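Local coordinates for triosephosphate isomerase (Trichomonas vaginalis, PDB 4O4V), which probably interconverts D-glyceraldehyde 3-phosphate and dihydroxyacetone phosphate, a step shared by glycolysis and gluconeogenesis, and works as a homodimeric TIM barrel, at residues E18-L23 against F44-T49; K56-S61 against P239-I244; V77-I82 against N118-I123; E140-Q145 against K187-I192; E147-A152 against D159-A164. All blocks are in the same frame, centred on the assembly; numbering follows the deposited sequence.

Five contacts illustrate how a TIM barrel packs its helices on its strands and on one another. From the N terminus, interaction 1 is the first to close, joining helix 17-28 to the start of helix 47-53. Interaction 2 opens next, at strand 59-62, and closes only at helix 240-246; interactions 3, 4 and 5 nest within its long loop. Interaction 3 sets helix 79-83 against the entry to strand 121-126 and closes before interaction 4 pairs helices 138-149 and 179-197. Interaction 5, nested within interaction 4, lays the end of helix 138-149 on strand 161-165. Interactions 3 and 5 adjoin through neighbouring strands, and interactions 1 and 3 both touch the second subunit.

Interaction 1 of 5, residues E18-L23 against F44-T49; sequences EEAEKL and FIFLPT
A20 and F46 make the aromatic half of this contact, a CH-pi interaction in which a methyl group sits over a ring face. CB of A20 lies 4.3 Å from the centroid of the F46 ring, only 14° off the ring normal, although it is displaced toward the rim, where CD2 of F46 is its nearest atom. The opposite face of the same ring is covered by CG2 of I45, so the phenyl group is sandwiched between two aliphatic groups. M81 of the second subunit also packs on F46, which places this small hydrophobic cluster beside the dimer interface.

The aliphatic packing next to it is between E21 and T49, whose side chains cross at about a right angle. In one of two modelled conformers of T49, CG2 stands anti to the backbone N (OG1 chi1 -66°) and reaches CG of E21 at 3.7 Å. In that conformer the polar ends meet through water: a single molecule donates to OE2 of E21 at 2.6 Å and lies 2.8 Å from OG1 of T49. The same carboxylate forms a long, weak ion pair with K53, further along helix 47-53.

Helix 17-28 is thus joined to the 3-10 turn and the start of helix 47-53 by a contact apolar at A20 and F46 and water-bridged at E21 and T49, where the E21 methylene packs and OE2 accepts a bond from water.

Interaction 2 of 5, residues K56-S61 against P239-I244; sequences KDWKVS and PGFINI
W58 meets F241 and I242 through the far rim of its six-membered ring, and the aromatic pair is the first element of the contact. CZ3 of W58 lies 4.0 Å from CE2 of F241. The indole atom comes in at the edge of the phenyl ring, near its plane, and the two side chains slide past each other in opposite directions. F241 is brought forward by a CG placed anti to its backbone N (chi1 -174°), which sends the ring from helix 240-246 toward the indole.

Aliphatic packing supplies the second element. CD1 of I242 touches CH2 of W58 at 3.9 Å, lying at the indole edge and in its plane, with the two side chains crossing at about a right angle. The long reach of these groups spans a backbone separation of 12.5 Å between CA of W58 and CA of I242.

Around them, W58 also packs on V38 and V40 of strand 37-41 and makes a cation-pi interaction with R55. F241 rests on V232 of strand 229-232.

No hydrogen bond links the two segments; dispersion and the burial of apolar surface join the approach to strand 59-62 with the last helix of the TIM barrel.

Interaction 3 of 5, residues V77-I82 against N118-I123; sequences VTVPMI and NGMKII
A Schellman motif ends helix 105-117 and turns the chain into strand 121-126 of the TIM barrel; helix 79-83 packs against this turn. G119, with a positive phi of 86°, is the C-prime residue, its N hydrogen-bonded to O of L116, while N of M120 is hydrogen-bonded to O of A115. The residues flanking that glycine, N118 and M120, both meet V79.

The main touch is made by CG1 of V79, which stands anti to its own backbone N and approaches CB of N118 at 3.9 Å. M120 has two modelled conformers; in one of them its CG lies 3.6 Å and its SD 4.0 Å from CG1 of V79, as the two side chains run past each other in opposite directions. That conformer is bent at both chi2 and chi3 (-65° and -67°), a folded shape that carries CE to within 4.2 Å of CG2 of I82, crossing that side chain at about a right angle. N118 contributes its CB, while its ND2 is hydrogen-bonded to O of F114 in the preceding helix. On the other side of the short helix, M81 packs on P14 of the second subunit. I82 also touches I45 of that subunit.

Methionine, folded in at least one conformer, thus joins the Schellman turn that ends helix 105-117 to V79 and I82 of a helix at the dimer interface.

Interaction 4 of 5, residues E140-Q145 against K187-I192; sequences EFVSAQ and KVIRDI
I192 and S143 meet where segments 140-145 and 187-192 come closest, with 6.7 Å between CA of S143 and CA of I192. The isoleucine directs its terminal methyl group at the backbone of the other helix: CD1 of I192 lies 3.7 Å from CA of S143 and the same distance from CB of S143. The serine hydroxyl is beside this chain too, with OG of S143 3.9 Å from CG1 of I192. OG stands anti to the backbone N (chi1 -170°), and its hydrogen-bonding partner is E147 one turn later, so the hydroxyl is satisfied while it shares an apolar surface with I192.

The second pair, V142 and I189, lies on the side facing the barrel, and its side chains cross at about a right angle. CG1 of V142 packs on CG1 of I189 at 3.8 Å, with CD1 of I189 slightly further from the same valine methyl group. Both residues continue inward: V142 and I189 each touch C126 of strand 121-126 and Y165 of strand 161-165.

Away from the interface, K187 and D191 form a salt bridge within their own helix, NZ of K187 standing 2.9 Å from OD1 of D191 on the syn side of the carboxylate. R190 pairs with D226 and D228.

With a serine at the closest approach and branched residues beside it, helices 138-149 and 179-197 pack side by side over the strands, as in the outer helical layer of a TIM barrel, where successive helices pack on one another and on the sheet beneath.

Interaction 5 of 5, residues E147-A152 against D159-A164; sequences EKMIPA and DDVVIA
M149 spans the gap between helix 138-149 and strand 161-165 with one long side chain, whose terminal methyl group carries the contact. Its shape explains the reach. CG stands anti to the backbone N (chi1 -173°) and the chain stays extended through chi2, directing the sulfur away from the helix; the bend comes at chi3, 71°, where CE is turned toward the strand and meets I163 and, more loosely, V161. CE of M149 is 4.1 Å from CD1 of I163 and 4.5 Å from CG1 of V161.

I163 answers with an extended side chain. Its CG1 lies beside the backbone N, anti to the carbonyl carbon (chi1 -61°), and the extended chain beyond it carries CD1 out to the methionine methyl group. The two side chains approach at an oblique angle. V161, two residues earlier on the same face of the strand, offers a short branched group instead, while V162 between them points away from the helix. The backbones therefore stay well apart, with 10.1 Å between CA of M149 and CA of I163.

Neighbouring side chains add to this layer: M149 also touches Y124 and W158, I163 packs on I189 and L193 of helix 179-197, and V161 meets L116 of helix 105-117.

Buried methyl-to-methyl packing thus joins a helix to the strand that follows it, the methionine methyl group lying against the branched side chains of V161 and I163 on one strand of the parallel barrel sheet.

Interaction 1 of 5, residues E18-L23 against F44-T49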
# COMPACT_ATOMS: atom_id res chain seq x y z
N GLU A 18 -1.71 -5.95 18.38
CA GLU A 18 -1.24 -6.40 19.69
C GLU A 18 0.18 -6.96 19.60
O GLU A 18 1.02 -6.69 20.46
CB GLU A 18 -2.22 -7.43 20.26
CG GLU A 18 -3.57 -6.85 20.59
CD GLU A 18 -4.61 -6.87 19.43
OE1 GLU A 18 -4.33 -7.15 18.21
OE2 GLU A 18 -5.79 -6.58 19.75
N GLU A 19 0.46 -7.74 18.55
CA GLU A 19 1.81 -8.24 18.35
C GLU A 19 2.81 -7.12 18.07
O GLU A 19 3.95 -7.16 18.53
CB GLU A 19 1.83 -9.25 17.22
CG GLU A 19 1.22 -10.59 17.52
CD GLU A 19 1.05 -11.37 16.23
OE1 GLU A 19 0.10 -11.10 15.48
OE2 GLU A 19 1.93 -12.19 15.90
N ALA A 20 2.37 -6.10 17.32
CA ALA A 20 3.24 -4.96 17.06
C ALA A 20 3.59 -4.27 18.37
O ALA A 20 4.73 -3.88 18.59
CB ALA A 20 2.58 -4.00 16.11
N GLU A 21 2.61 -4.10 19.25
CA GLU A 21 2.85 -3.45 20.53
C GLU A 21 3.79 -4.26 21.40
O GLU A 21 4.63 -3.69 22.10
CB GLU A 21 1.54 -3.14 21.24
CG GLU A 21 0.74 -2.02 20.57
CD GLU A 21 -0.66 -1.85 21.10
OE1 GLU A 21 -1.20 -2.79 21.72
OE2 GLU A 21 -1.21 -0.77 20.89
N LYS A 22 3.66 -5.58 21.39
CA LYS A 22 4.58 -6.43 22.15
C LYS A 22 6.01 -6.28 21.62
O LYS A 22 6.97 -6.23 22.40
CB LYS A 22 4.11 -7.88 22.07
N LEU A 23 6.17 -6.25 20.31
CA LEU A 23 7.49 -6.10 19.72
C LEU A 23 8.09 -4.76 20.13
O LEU A 23 9.28 -4.67 20.47
CB LEU A 23 7.38 -6.18 18.21
CG LEU A 23 8.64 -6.03 17.38
CD1 LEU A 23 9.77 -6.88 17.90
CD2 LEU A 23 8.32 -6.41 15.95
N PHE A 44 2.00 0.18 6.97
CA PHE A 44 1.40 1.50 7.11
C PHE A 44 0.44 1.61 8.28
O PHE A 44 0.44 2.61 9.00
CB PHE A 44 0.61 1.90 5.85
CG PHE A 44 1.42 2.11 4.61
CD1 PHE A 44 2.41 3.07 4.53
CD2 PHE A 44 1.14 1.37 3.48
CE1 PHE A 44 3.11 3.27 3.33
CE2 PHE A 44 1.84 1.57 2.28
CZ PHE A 44 2.82 2.52 2.23
N ILE A 45 -0.40 0.58 8.44
CA ILE A 45 -1.47 0.64 9.43
C ILE A 45 -0.93 0.57 10.86
O ILE A 45 -1.65 0.95 11.81
CB ILE A 45 -2.49 -0.47 9.13
CG1 ILE A 45 -3.82 -0.19 9.84
CG2 ILE A 45 -1.96 -1.86 9.45
CD1 ILE A 45 -4.94 -1.19 9.48
N PHE A 46 0.30 0.12 11.03
CA PHE A 46 0.96 0.12 12.34
C PHE A 46 1.86 1.33 12.57
O PHE A 46 2.37 1.52 13.68
CB PHE A 46 1.81 -1.15 12.53
CG PHE A 46 1.04 -2.45 12.51
CD1 PHE A 46 -0.26 -2.55 12.97
CD2 PHE A 46 1.65 -3.59 12.03
CE1 PHE A 46 -0.94 -3.80 12.91
CE2 PHE A 46 0.97 -4.82 11.98
CZ PHE A 46 -0.31 -4.92 12.45
N LEU A 47 2.06 2.18 11.58
CA LEU A 47 2.96 3.31 11.75
C LEU A 47 2.52 4.26 12.86
O LEU A 47 3.37 4.74 13.61
CB LEU A 47 3.17 4.06 10.44
CG LEU A 47 3.97 3.31 9.35
CD1 LEU A 47 4.03 4.12 8.09
CD2 LEU A 47 5.38 2.98 9.78
N PRO A 48 1.21 4.57 12.99
CA PRO A 48 0.84 5.45 14.10
C PRO A 48 1.23 4.91 15.48
O PRO A 48 1.72 5.64 16.32
CB PRO A 48 -0.66 5.65 13.92
CG PRO A 48 -0.86 5.47 12.43
CD PRO A 48 0.07 4.32 12.09
N THR A 49 0.92 3.64 15.71
CA THR A 49 1.27 2.92 16.94
C THR A 49 2.75 3.08 17.19
O THR A 49 3.20 3.43 18.29
CB THR A 49 0.97 1.41 16.82
OG1 THR A 49 -0.43 1.21 16.71
CG2 THR A 49 1.44 0.65 18.04
O HOH W 1 -1.93 0.91 19.07

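Interaction 2 of 5, residues K56-S61 against P239-I244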
# COMPACT_ATOMS: atom_id res chain seq x y z
N LYS A 56 12.29 7.11 21.54
CA LYS A 56 12.49 8.29 20.72
C LYS A 56 13.92 8.49 20.24
O LYS A 56 14.16 9.36 19.40
CB LYS A 56 12.04 9.54 21.49
N ASP A 57 14.85 7.69 20.75
CA ASP A 57 16.20 7.70 20.21
C ASP A 57 16.34 6.90 18.89
O ASP A 57 17.40 6.94 18.28
CB ASP A 57 17.24 7.24 21.25
CG ASP A 57 17.00 5.83 21.78
OD1 ASP A 57 15.85 5.39 21.88
OD2 ASP A 57 17.98 5.16 22.14
N TRP A 58 15.31 6.17 18.51
CA TRP A 58 15.23 5.50 17.22
C TRP A 58 14.19 6.22 16.38
O TRP A 58 13.42 7.04 16.90
CB TRP A 58 14.84 4.06 17.42
CG TRP A 58 15.84 3.20 18.14
CD1 TRP A 58 17.02 3.58 18.72
CD2 TRP A 58 15.76 1.78 18.31
NE1 TRP A 58 17.65 2.48 19.26
CE2 TRP A 58 16.90 1.35 19.01
CE3 TRP A 58 14.81 0.84 17.93
CZ2 TRP A 58 17.10 0.02 19.34
CZ3 TRP A 58 15.01 -0.48 18.25
CH2 TRP A 58 16.14 -0.89 18.95
N LYS A 59 14.15 5.94 15.10
CA LYS A 59 13.17 6.55 14.20
C LYS A 59 12.36 5.51 13.47
O LYS A 59 12.81 4.39 13.21
CB LYS A 59 13.88 7.47 13.20
CG LYS A 59 14.50 8.71 13.81
CD LYS A 59 13.49 9.67 14.32
CE LYS A 59 14.19 10.95 14.80
NZ LYS A 59 13.23 11.94 15.34
N VAL A 60 11.14 5.89 13.12
CA VAL A 60 10.20 5.06 12.38
C VAL A 60 10.35 5.30 10.89
O VAL A 60 10.63 6.42 10.43
CB VAL A 60 8.78 5.40 12.88
CG1 VAL A 60 7.73 4.62 12.13
CG2 VAL A 60 8.64 5.08 14.35
N SER A 61 10.11 4.26 10.10
CA SER A 61 10.11 4.33 8.65
C SER A 61 8.91 3.65 8.04
O SER A 61 8.44 2.62 8.51
CB SER A 61 11.36 3.61 8.12
OG SER A 61 11.50 3.68 6.71
N PRO A 239 14.25 -10.94 19.25
CA PRO A 239 15.23 -10.30 20.13
C PRO A 239 16.63 -10.17 19.51
O PRO A 239 17.40 -9.26 19.87
CB PRO A 239 15.25 -11.21 21.37
CG PRO A 239 13.93 -11.89 21.35
CD PRO A 239 13.53 -12.05 19.90
N GLY A 240 16.95 -11.03 18.55
CA GLY A 240 18.24 -10.97 17.88
C GLY A 240 18.48 -9.67 17.11
O GLY A 240 19.64 -9.37 16.76
N PHE A 241 17.43 -8.89 16.83
CA PHE A 241 17.62 -7.58 16.26
C PHE A 241 18.62 -6.77 17.09
O PHE A 241 19.43 -6.03 16.54
CB PHE A 241 16.28 -6.83 16.16
CG PHE A 241 16.36 -5.52 15.46
CD1 PHE A 241 16.76 -5.46 14.12
CD2 PHE A 241 16.08 -4.32 16.12
CE1 PHE A 241 16.85 -4.25 13.45
CE2 PHE A 241 16.15 -3.11 15.44
CZ PHE A 241 16.54 -3.06 14.12
N ILE A 242 18.59 -6.91 18.41
CA ILE A 242 19.45 -6.10 19.26
C ILE A 242 20.92 -6.50 19.06
O ILE A 242 21.81 -5.66 19.09
CB ILE A 242 18.99 -6.17 20.74
CG1 ILE A 242 17.48 -5.84 20.81
CG2 ILE A 242 19.86 -5.28 21.59
CD1 ILE A 242 17.08 -4.54 20.11
N ASN A 243 21.19 -7.80 18.91
CA ASN A 243 22.54 -8.24 18.59
C ASN A 243 23.04 -7.58 17.33
O ASN A 243 24.19 -7.18 17.24
CB ASN A 243 22.59 -9.75 18.41
CG ASN A 243 22.22 -10.49 19.64
OD1 ASN A 243 21.04 -10.61 19.97
ND2 ASN A 243 23.22 -11.00 20.33
N ILE A 244 22.18 -7.47 16.33
CA ILE A 244 22.55 -6.87 15.07
C ILE A 244 22.81 -5.36 15.23
O ILE A 244 23.78 -4.85 14.71
CB ILE A 244 21.51 -7.18 13.99
CG1 ILE A 244 21.37 -8.68 13.78
CG2 ILE A 244 21.86 -6.50 12.72
CD1 ILE A 244 20.12 -9.11 13.01

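Interaction 3 of 5, residues V77-I82 against N118-I123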
# COMPACT_ATOMS: atom_id res chain seq x y z
N VAL A 77 -0.55 5.24 -0.09
CA VAL A 77 -0.20 6.16 1.01
C VAL A 77 0.90 7.07 0.54
O VAL A 77 1.80 6.66 -0.19
CB VAL A 77 0.22 5.36 2.27
CG1 VAL A 77 0.74 6.28 3.37
CG2 VAL A 77 -0.98 4.55 2.77
N THR A 78 0.80 8.35 0.89
CA THR A 78 1.68 9.37 0.34
C THR A 78 2.57 10.00 1.41
O THR A 78 2.33 9.93 2.63
CB THR A 78 0.88 10.44 -0.36
OG1 THR A 78 0.14 11.16 0.64
CG2 THR A 78 -0.05 9.86 -1.41
N VAL A 79 3.63 10.66 0.94
CA VAL A 79 4.60 11.32 1.79
C VAL A 79 3.97 12.28 2.81
O VAL A 79 4.27 12.18 4.00
CB VAL A 79 5.70 11.99 0.96
CG1 VAL A 79 6.55 12.94 1.81
CG2 VAL A 79 6.59 10.92 0.30
N PRO A 80 3.08 13.19 2.38
CA PRO A 80 2.52 14.11 3.40
C PRO A 80 1.77 13.37 4.52
O PRO A 80 1.76 13.83 5.65
CB PRO A 80 1.58 15.01 2.59
CG PRO A 80 2.10 14.91 1.15
CD PRO A 80 2.68 13.58 1.01
N MET A 81 1.12 12.26 4.19
CA MET A 81 0.35 11.53 5.21
C MET A 81 1.30 11.00 6.27
O MET A 81 1.04 11.11 7.47
CB MET A 81 -0.41 10.38 4.59
CG MET A 81 -1.42 10.73 3.52
SD MET A 81 -2.08 9.22 2.79
CE MET A 81 -3.04 9.91 1.43
N ILE A 82 2.38 10.39 5.84
CA ILE A 82 3.39 9.83 6.72
C ILE A 82 4.04 10.94 7.54
O ILE A 82 4.19 10.83 8.76
CB ILE A 82 4.41 9.04 5.88
CG1 ILE A 82 3.74 7.81 5.25
CG2 ILE A 82 5.63 8.65 6.70
CD1 ILE A 82 4.48 7.32 4.02
N ASN A 118 10.45 16.53 -0.54
CA ASN A 118 9.44 16.80 0.48
C ASN A 118 9.91 16.47 1.90
O ASN A 118 9.10 16.32 2.81
CB ASN A 118 8.14 16.05 0.15
CG ASN A 118 7.37 16.72 -0.96
OD1 ASN A 118 6.55 17.60 -0.69
ND2 ASN A 118 7.65 16.38 -2.20
N GLY A 119 11.21 16.37 2.08
CA GLY A 119 11.81 16.30 3.40
C GLY A 119 11.91 14.93 4.05
O GLY A 119 12.14 14.85 5.25
N MET A 120 11.72 13.86 3.28
CA MET A 120 11.98 12.50 3.72
C MET A 120 13.43 12.16 3.58
O MET A 120 14.19 12.76 2.82
CB MET A 120 11.23 11.50 2.86
CG MET A 120 9.76 11.70 2.91
SD MET A 120 9.02 11.40 4.52
CE MET A 120 9.23 9.65 4.80
N LYS A 121 13.79 11.13 4.31
CA LYS A 121 15.01 10.39 4.10
C LYS A 121 14.67 9.02 3.56
O LYS A 121 13.60 8.49 3.87
CB LYS A 121 15.76 10.25 5.43
CG LYS A 121 16.10 11.58 6.09
CD LYS A 121 16.78 11.38 7.44
CE LYS A 121 17.16 12.72 8.10
NZ LYS A 121 18.06 12.47 9.24
N ILE A 122 15.56 8.45 2.74
CA ILE A 122 15.25 7.23 2.04
C ILE A 122 16.29 6.15 2.24
O ILE A 122 17.50 6.44 2.32
CB ILE A 122 15.02 7.45 0.51
CG1 ILE A 122 16.28 7.86 -0.24
CG2 ILE A 122 13.90 8.46 0.29
CD1 ILE A 122 16.11 7.99 -1.76
N ILE A 123 15.83 4.90 2.27
CA ILE A 123 16.67 3.73 2.19
C ILE A 123 16.37 3.11 0.83
O ILE A 123 15.31 2.49 0.64
CB ILE A 123 16.41 2.72 3.31
CG1 ILE A 123 16.61 3.35 4.69
CG2 ILE A 123 17.29 1.48 3.13
CD1 ILE A 123 15.98 2.54 5.81

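Interaction 4 of 5, residues E140-Q145 against K187-I192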
# COMPACT_ATOMS: atom_id res chain seq x y z
N GLU A 140 27.69 -4.58 -13.31
CA GLU A 140 26.99 -3.88 -14.37
C GLU A 140 25.51 -3.70 -14.05
O GLU A 140 24.93 -2.64 -14.30
CB GLU A 140 27.15 -4.63 -15.71
CG GLU A 140 28.52 -4.54 -16.33
CD GLU A 140 29.54 -5.53 -15.78
OE1 GLU A 140 29.24 -6.31 -14.85
OE2 GLU A 140 30.68 -5.53 -16.31
N PHE A 141 24.87 -4.74 -13.52
CA PHE A 141 23.46 -4.66 -13.23
C PHE A 141 23.20 -3.62 -12.12
O PHE A 141 22.30 -2.80 -12.21
CB PHE A 141 22.90 -6.02 -12.80
CG PHE A 141 21.43 -6.01 -12.59
CD1 PHE A 141 20.56 -6.22 -13.66
CD2 PHE A 141 20.88 -5.75 -11.34
CE1 PHE A 141 19.20 -6.18 -13.48
CE2 PHE A 141 19.52 -5.71 -11.14
CZ PHE A 141 18.66 -5.93 -12.22
N VAL A 142 23.97 -3.71 -11.03
CA VAL A 142 23.81 -2.80 -9.90
C VAL A 142 24.17 -1.37 -10.32
O VAL A 142 23.47 -0.41 -9.96
CB VAL A 142 24.60 -3.29 -8.71
CG1 VAL A 142 24.68 -2.23 -7.62
CG2 VAL A 142 24.02 -4.58 -8.16
N SER A 143 25.18 -1.21 -11.15
CA SER A 143 25.51 0.13 -11.64
C SER A 143 24.35 0.74 -12.41
O SER A 143 24.05 1.93 -12.24
CB SER A 143 26.77 0.13 -12.49
OG SER A 143 27.21 1.46 -12.77
N ALA A 144 23.69 -0.00 -13.27
CA ALA A 144 22.56 0.55 -14.01
C ALA A 144 21.48 1.03 -13.04
O ALA A 144 20.87 2.07 -13.26
CB ALA A 144 22.00 -0.48 -14.99
N GLN A 145 21.23 0.26 -11.98
CA GLN A 145 20.22 0.66 -11.00
C GLN A 145 20.63 1.95 -10.28
O GLN A 145 19.80 2.85 -10.08
CB GLN A 145 20.00 -0.45 -9.98
CG GLN A 145 19.38 -1.71 -10.55
CD GLN A 145 19.07 -2.71 -9.47
OE1 GLN A 145 19.94 -3.05 -8.66
NE2 GLN A 145 17.83 -3.17 -9.43
N LYS A 187 31.45 -2.23 -1.75
CA LYS A 187 32.55 -1.48 -2.35
C LYS A 187 32.25 -1.09 -3.81
O LYS A 187 32.54 0.03 -4.24
CB LYS A 187 33.84 -2.30 -2.27
CG LYS A 187 35.06 -1.65 -2.92
CD LYS A 187 35.36 -0.24 -2.47
CE LYS A 187 36.77 0.19 -2.94
NZ LYS A 187 36.97 1.66 -2.72
N VAL A 188 31.65 -2.00 -4.57
CA VAL A 188 31.26 -1.67 -5.93
C VAL A 188 30.34 -0.44 -5.94
O VAL A 188 30.53 0.48 -6.74
CB VAL A 188 30.54 -2.88 -6.59
CG1 VAL A 188 29.68 -2.45 -7.78
CG2 VAL A 188 31.55 -3.96 -7.03
N ILE A 189 29.35 -0.41 -5.05
CA ILE A 189 28.44 0.72 -5.00
C ILE A 189 29.18 2.02 -4.62
O ILE A 189 28.95 3.06 -5.21
CB ILE A 189 27.27 0.42 -4.04
CG1 ILE A 189 26.41 -0.73 -4.59
CG2 ILE A 189 26.43 1.67 -3.83
CD1 ILE A 189 25.49 -1.35 -3.60
N ARG A 190 30.04 1.93 -3.62
CA ARG A 190 30.78 3.13 -3.21
C ARG A 190 31.62 3.67 -4.34
O ARG A 190 31.69 4.89 -4.54
CB ARG A 190 31.64 2.86 -1.98
CG ARG A 190 32.05 4.15 -1.25
CD ARG A 190 32.78 3.95 0.06
NE ARG A 190 32.05 3.06 0.95
CZ ARG A 190 30.95 3.36 1.64
NH1 ARG A 190 30.43 4.54 1.63
NH2 ARG A 190 30.35 2.40 2.35
N ASP A 191 32.24 2.78 -5.11
CA ASP A 191 33.06 3.23 -6.23
C ASP A 191 32.23 3.82 -7.37
O ASP A 191 32.68 4.76 -8.04
CB ASP A 191 33.93 2.10 -6.73
CG ASP A 191 35.08 1.79 -5.79
OD1 ASP A 191 35.41 2.62 -4.91
OD2 ASP A 191 35.67 0.69 -5.97
N ILE A 192 31.03 3.31 -7.60
CA ILE A 192 30.14 3.94 -8.57
C ILE A 192 29.81 5.37 -8.12
O ILE A 192 29.85 6.32 -8.91
CB ILE A 192 28.85 3.12 -8.73
CG1 ILE A 192 29.13 1.77 -9.41
CG2 ILE A 192 27.80 3.91 -9.52
CD1 ILE A 192 28.10 0.70 -9.13

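Interaction 5 of 5, residues E147-A152 against D159-A164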
# COMPACT_ATOMS: atom_id res chain seq x y z
N GLU A 147 22.77 4.19 -11.31
CA GLU A 147 22.79 5.28 -12.27
C GLU A 147 21.39 5.82 -12.59
O GLU A 147 21.27 6.99 -12.97
CB GLU A 147 23.53 4.86 -13.54
CG GLU A 147 25.03 4.64 -13.35
CD GLU A 147 25.73 4.17 -14.60
OE1 GLU A 147 25.94 5.00 -15.51
OE2 GLU A 147 26.11 2.98 -14.68
N LYS A 148 20.35 5.01 -12.44
CA LYS A 148 18.98 5.54 -12.54
C LYS A 148 18.58 6.32 -11.29
O LYS A 148 17.81 7.28 -11.38
CB LYS A 148 17.99 4.39 -12.78
N MET A 149 19.10 5.93 -10.14
CA MET A 149 18.81 6.63 -8.89
C MET A 149 19.49 8.00 -8.81
O MET A 149 18.90 8.99 -8.36
CB MET A 149 19.25 5.76 -7.70
CG MET A 149 18.86 6.31 -6.32
SD MET A 149 19.92 5.79 -4.92
CE MET A 149 21.38 6.73 -5.28
N ILE A 150 20.74 8.07 -9.25
CA ILE A 150 21.56 9.27 -9.06
C ILE A 150 20.87 10.57 -9.52
O ILE A 150 20.84 11.54 -8.76
CB ILE A 150 22.96 9.09 -9.68
CG1 ILE A 150 23.79 8.24 -8.75
CG2 ILE A 150 23.65 10.45 -9.95
CD1 ILE A 150 25.07 7.69 -9.41
N PRO A 151 20.32 10.64 -10.75
CA PRO A 151 19.75 11.92 -11.19
C PRO A 151 18.48 12.32 -10.44
O PRO A 151 18.03 13.46 -10.53
CB PRO A 151 19.41 11.70 -12.68
CG PRO A 151 19.97 10.35 -13.04
CD PRO A 151 20.38 9.63 -11.82
N ALA A 152 17.88 11.38 -9.72
CA ALA A 152 16.69 11.67 -8.91
C ALA A 152 17.03 12.44 -7.64
O ALA A 152 16.17 13.11 -7.08
CB ALA A 152 15.96 10.40 -8.56
N ASP A 159 22.83 13.75 2.04
CA ASP A 159 22.83 13.48 3.48
C ASP A 159 21.63 12.66 3.91
O ASP A 159 21.68 12.04 4.96
CB ASP A 159 22.84 14.78 4.32
CG ASP A 159 24.12 15.55 4.24
OD1 ASP A 159 25.19 14.97 4.01
OD2 ASP A 159 24.06 16.78 4.47
N ASP A 160 20.58 12.63 3.09
CA ASP A 160 19.31 11.97 3.40
C ASP A 160 19.09 10.68 2.61
O ASP A 160 17.97 10.18 2.58
CB ASP A 160 18.20 12.98 3.14
CG ASP A 160 18.18 14.10 4.17
OD1 ASP A 160 18.88 14.04 5.20
OD2 ASP A 160 17.44 15.06 3.93
N VAL A 161 20.16 10.14 2.04
CA VAL A 161 20.12 8.91 1.27
C VAL A 161 20.98 7.84 1.93
O VAL A 161 22.14 8.08 2.24
CB VAL A 161 20.63 9.14 -0.17
CG1 VAL A 161 20.70 7.85 -0.98
CG2 VAL A 161 19.75 10.15 -0.88
N VAL A 162 20.40 6.65 2.10
CA VAL A 162 21.11 5.44 2.47
C VAL A 162 20.83 4.42 1.37
O VAL A 162 19.70 4.39 0.86
CB VAL A 162 20.60 4.94 3.84
CG1 VAL A 162 21.14 3.57 4.20
CG2 VAL A 162 20.94 5.95 4.94
N ILE A 163 21.80 3.61 0.98
CA ILE A 163 21.60 2.60 -0.06
C ILE A 163 21.73 1.22 0.56
O ILE A 163 22.65 1.00 1.34
CB ILE A 163 22.66 2.78 -1.18
CG1 ILE A 163 22.52 4.16 -1.83
CG2 ILE A 163 22.54 1.66 -2.20
CD1 ILE A 163 23.65 4.52 -2.75
N ALA A 164 20.83 0.31 0.23
CA ALA A 164 20.91 -1.08 0.69
C ALA A 164 21.13 -2.02 -0.49
O ALA A 164 20.39 -1.96 -1.49
CB ALA A 164 19.67 -1.47 1.45